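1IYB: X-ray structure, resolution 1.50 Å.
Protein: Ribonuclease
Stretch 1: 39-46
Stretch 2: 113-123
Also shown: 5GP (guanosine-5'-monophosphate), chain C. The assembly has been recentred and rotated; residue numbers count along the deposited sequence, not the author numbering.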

# COMPACT_ATOMS: atom_id res chain seq x y z
N ASP A 39 17.62 6.59 22.05
CA ASP A 39 17.30 7.81 21.31
C ASP A 39 16.29 7.43 20.25
O ASP A 39 16.07 6.24 19.98
N PHE A 40 15.65 8.42 19.64
CA PHE A 40 14.72 8.11 18.57
C PHE A 40 15.57 7.57 17.42
O PHE A 40 16.75 7.92 17.29
N GLY A 41 14.98 6.70 16.61
CA GLY A 41 15.68 6.16 15.46
C GLY A 41 14.91 6.53 14.21
O GLY A 41 13.71 6.79 14.28
N ILE A 42 15.59 6.57 13.07
CA ILE A 42 14.92 6.90 11.82
C ILE A 42 13.99 5.77 11.39
O ILE A 42 14.33 4.59 11.52
N HIS A 43 12.79 6.11 10.93
CA HIS A 43 11.90 5.09 10.40
C HIS A 43 12.08 5.26 8.89
O HIS A 43 12.45 4.31 8.20
N GLY A 44 11.87 6.48 8.39
CA GLY A 44 12.06 6.73 6.98
C GLY A 44 11.73 8.15 6.52
O GLY A 44 11.26 8.97 7.31
N LEU A 45 12.00 8.42 5.25
CA LEU A 45 11.73 9.71 4.60
C LEU A 45 10.66 9.33 3.58
O LEU A 45 10.93 8.66 2.58
N TRP A 46 9.43 9.77 3.84
CA TRP A 46 8.29 9.39 3.02
C TRP A 46 7.62 10.39 2.11
O TRP A 46 7.02 11.36 2.58
N GLY A 113 21.91 9.85 -2.00
CA GLY A 113 21.31 11.12 -1.59
C GLY A 113 20.13 10.96 -0.65
O GLY A 113 19.94 11.78 0.25
N TYR A 114 19.34 9.92 -0.86
CA TYR A 114 18.17 9.64 -0.03
C TYR A 114 18.59 9.31 1.40
O TYR A 114 18.11 9.93 2.35
N PHE A 115 19.46 8.32 1.55
CA PHE A 115 19.92 7.94 2.88
C PHE A 115 20.71 9.05 3.55
O PHE A 115 20.59 9.25 4.76
N LYS A 116 21.50 9.78 2.77
CA LYS A 116 22.28 10.88 3.35
C LYS A 116 21.34 11.97 3.88
O LYS A 116 21.56 12.51 4.96
N LYS A 117 20.30 12.30 3.12
CA LYS A 117 19.37 13.33 3.56
C LYS A 117 18.69 12.90 4.87
O LYS A 117 18.54 13.70 5.79
N ALA A 118 18.29 11.64 4.94
CA ALA A 118 17.65 11.13 6.15
C ALA A 118 18.59 11.26 7.35
O ALA A 118 18.18 11.64 8.44
N LEU A 119 19.86 10.92 7.13
CA LEU A 119 20.86 11.00 8.19
C LEU A 119 21.10 12.44 8.62
O LEU A 119 21.26 12.72 9.81
N ASP A 120 21.14 13.35 7.65
CA ASP A 120 21.36 14.76 7.95
C ASP A 120 20.18 15.34 8.72
O ASP A 120 20.36 16.12 9.66
N LEU A 121 18.96 14.95 8.34
CA LEU A 121 17.76 15.43 9.02
C LEU A 121 17.76 14.90 10.46
O LEU A 121 17.35 15.60 11.39
N LYS A 122 18.23 13.67 10.64
CA LYS A 122 18.28 13.03 11.95
C LYS A 122 19.19 13.83 12.89
O LYS A 122 18.84 14.08 14.04
N ASN A 123 20.35 14.22 12.39
CA ASN A 123 21.30 15.00 13.18
C ASN A 123 20.76 16.40 13.44
O ASN A 123 21.03 16.99 14.48

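The helix holds its partner by the backbone as well as by side chains: near each end of the contact, a long helix side chain reaches a main-chain carbonyl, Leu45 in the strand and Phe40 in the loop just before it. Tyr114 OH donates to Leu45 O at 2.7 Å, and Lys122 NZ makes a weak hydrogen bond to Phe40 O at 3.0 Å. Between these two polar ends the packing is almost wholly aliphatic.

Tyr114 starts sideways from the helix, but a t rotamer (chi1 177°, chi2 79°) brings its end to the strand. The carbonyl of Leu45 lies at the ring edge, near its plane, where a phenol hydroxyl can reach it. The same ring also packs on carbon, with CE1 of Tyr114 3.7 Å from CB of Leu45. Lys122, whose CA-to-CB bond points toward the strand, folds through t, p, t, p. That path lays its methylenes along the strand, CD 3.8 Å from Ile42 CG1 and CE 3.9 Å from Gly41 CA, before the ammonium meets the Phe40 carbonyl. One lysine thus serves as both an apolar filler and a polar tether.

The strand contributes two main inward residues, Ile42 and Leu45. Leu45, at chi1 t and chi2 p, has the largest area covered by the helix. Its CD1 meets Leu121 CD1 at 3.9 Å, while its CD2 lies 4.0 Å from CG of Lys117, whose end leads away from the strand. Ile42, in the m,t rotamer, sends CD1 to the helix backbone, 3.7 Å from Ala118 O, and to Leu119 CD2 at 4.1 Å. Ala118 also points inward; its small side chain accompanies a close backbone approach, Ala118 CA lying 6.3 Å from Leu45 CA, and Ala118 CB is 4.4 Å from Ile42 CD1. Leu119 begins by pointing away, yet its m,t rotamer returns its end to the isoleucine.

The helix face away from the strand keeps its own polar pairing: Lys116 NZ forms a salt bridge with Asp120 OD1 at 2.9 Å, one helical turn on.

The other strand side chains, His43 and Trp46, turn elsewhere. His43, with chi1 t, is out of reach of the helix and places NE2 3.1 Å from O3P of the bound guanosine-5'-monophosphate, whose N2 lies over one face of the imidazole. Trp46 points away from the helix, its CZ2 3.4 Å from the same O3P. Gly44 leaves room for that indole: an ideal CB there would lie 2.6 Å from Trp46 NE1.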

# COMPACT_ATOMS: atom_id res chain seq x y z
CB ASP A 39 18.55 8.36 20.60
CG ASP A 39 19.77 8.40 21.49
OD1 ASP A 39 19.67 8.92 22.62
OD2 ASP A 39 20.83 7.90 21.06
CB PHE A 40 13.98 9.36 18.09
CG PHE A 40 12.86 9.80 18.98
CD1 PHE A 40 13.12 10.50 20.16
CD2 PHE A 40 11.54 9.50 18.65
CE1 PHE A 40 12.07 10.91 20.99
CE2 PHE A 40 10.49 9.91 19.48
CZ PHE A 40 10.76 10.61 20.65
CB ILE A 42 15.95 7.08 10.67
CG1 ILE A 42 16.89 8.25 10.98
CG2 ILE A 42 15.22 7.30 9.34
CD1 ILE A 42 18.09 8.32 10.05
CB HIS A 43 10.44 5.32 10.79
CG HIS A 43 9.52 4.23 10.31
ND1 HIS A 43 8.26 4.03 10.83
CD2 HIS A 43 9.69 3.29 9.35
CE1 HIS A 43 7.69 3.02 10.20
NE2 HIS A 43 8.53 2.55 9.30
CB LEU A 45 12.99 10.24 3.91
CG LEU A 45 12.93 11.64 3.30
CD1 LEU A 45 12.53 12.67 4.35
CD2 LEU A 45 14.30 11.99 2.71
CB TRP A 46 7.18 8.83 3.92
CG TRP A 46 7.57 7.75 4.88
CD1 TRP A 46 8.70 6.98 4.85
CD2 TRP A 46 6.80 7.28 5.99
NE1 TRP A 46 8.66 6.05 5.86
CE2 TRP A 46 7.51 6.22 6.58
CE3 TRP A 46 5.56 7.66 6.55
CZ2 TRP A 46 7.03 5.52 7.70
CZ3 TRP A 46 5.09 6.97 7.66
CH2 TRP A 46 5.83 5.92 8.22
CB TYR A 114 17.39 8.46 -0.62
CG TYR A 114 16.19 8.03 0.20
CD1 TYR A 114 14.99 8.74 0.14
CD2 TYR A 114 16.26 6.91 1.04
CE1 TYR A 114 13.89 8.35 0.91
CE2 TYR A 114 15.17 6.52 1.81
CZ TYR A 114 13.99 7.24 1.74
OH TYR A 114 12.92 6.85 2.51
CB PHE A 115 20.72 6.63 2.81
CG PHE A 115 19.86 5.43 2.58
CD1 PHE A 115 19.63 4.94 1.29
CD2 PHE A 115 19.21 4.82 3.64
CE1 PHE A 115 18.76 3.87 1.07
CE2 PHE A 115 18.34 3.74 3.43
CZ PHE A 115 18.12 3.27 2.15
CB LYS A 116 23.23 11.48 2.30
CG LYS A 116 23.88 12.80 2.73
CD LYS A 116 24.77 13.36 1.64
CE LYS A 116 25.04 14.85 1.84
NZ LYS A 116 25.58 15.15 3.19
CB LYS A 117 18.30 13.59 2.49
CG LYS A 117 17.30 14.67 2.88
CD LYS A 117 17.96 16.04 3.01
CE LYS A 117 16.95 17.08 3.47
NZ LYS A 117 17.53 18.46 3.45
CB ALA A 118 17.23 9.68 5.96
CB LEU A 119 22.17 10.37 7.73
CG LEU A 119 22.17 8.84 7.62
CD1 LEU A 119 23.46 8.37 6.98
CD2 LEU A 119 22.01 8.23 9.01
CB ASP A 120 21.64 15.54 6.67
CG ASP A 120 23.03 15.27 6.09
OD1 ASP A 120 23.33 15.74 4.97
OD2 ASP A 120 23.83 14.58 6.76
CB LEU A 121 16.51 14.94 8.29
CG LEU A 121 16.15 15.71 7.01
CD1 LEU A 121 15.15 14.91 6.19
CD2 LEU A 121 15.59 17.08 7.38
CB LYS A 122 18.79 11.59 11.80
CG LYS A 122 18.94 10.79 13.09
CD LYS A 122 17.62 10.61 13.81
CE LYS A 122 17.70 9.47 14.82
NZ LYS A 122 18.79 9.65 15.83
CB ASN A 123 22.64 15.07 12.46
CG ASN A 123 23.68 15.87 13.22
OD1 ASN A 123 24.09 15.50 14.32
ND2 ASN A 123 24.10 16.99 12.64
P 5GP C . 6.49 1.88 6.25
O1P 5GP C . 5.49 2.08 5.19
O2P 5GP C . 7.80 2.58 5.94
O3P 5GP C . 5.92 2.34 7.63
O5' 5GP C . 6.86 0.30 6.48
C5' 5GP C . 7.70 -0.13 7.61
C4' 5GP C . 7.95 -1.66 7.68
O4' 5GP C . 9.41 -1.84 7.96
C3' 5GP C . 7.28 -2.49 8.77
O3' 5GP C . 5.97 -2.92 8.45
C2' 5GP C . 8.22 -3.68 8.98
O2' 5GP C . 7.93 -4.77 8.08
C1' 5GP C . 9.59 -3.07 8.74
N9 5GP C . 10.52 -2.85 9.89
C8 5GP C . 11.74 -3.43 10.16
N7 5GP C . 12.37 -2.95 11.22
C5 5GP C . 11.47 -1.97 11.68
C6 5GP C . 11.60 -1.10 12.81
O6 5GP C . 12.53 -1.02 13.61
N1 5GP C . 10.47 -0.24 12.94
C2 5GP C . 9.38 -0.25 12.07
N2 5GP C . 8.42 0.65 12.39
N3 5GP C . 9.25 -1.07 11.01
C4 5GP C . 10.34 -1.90 10.88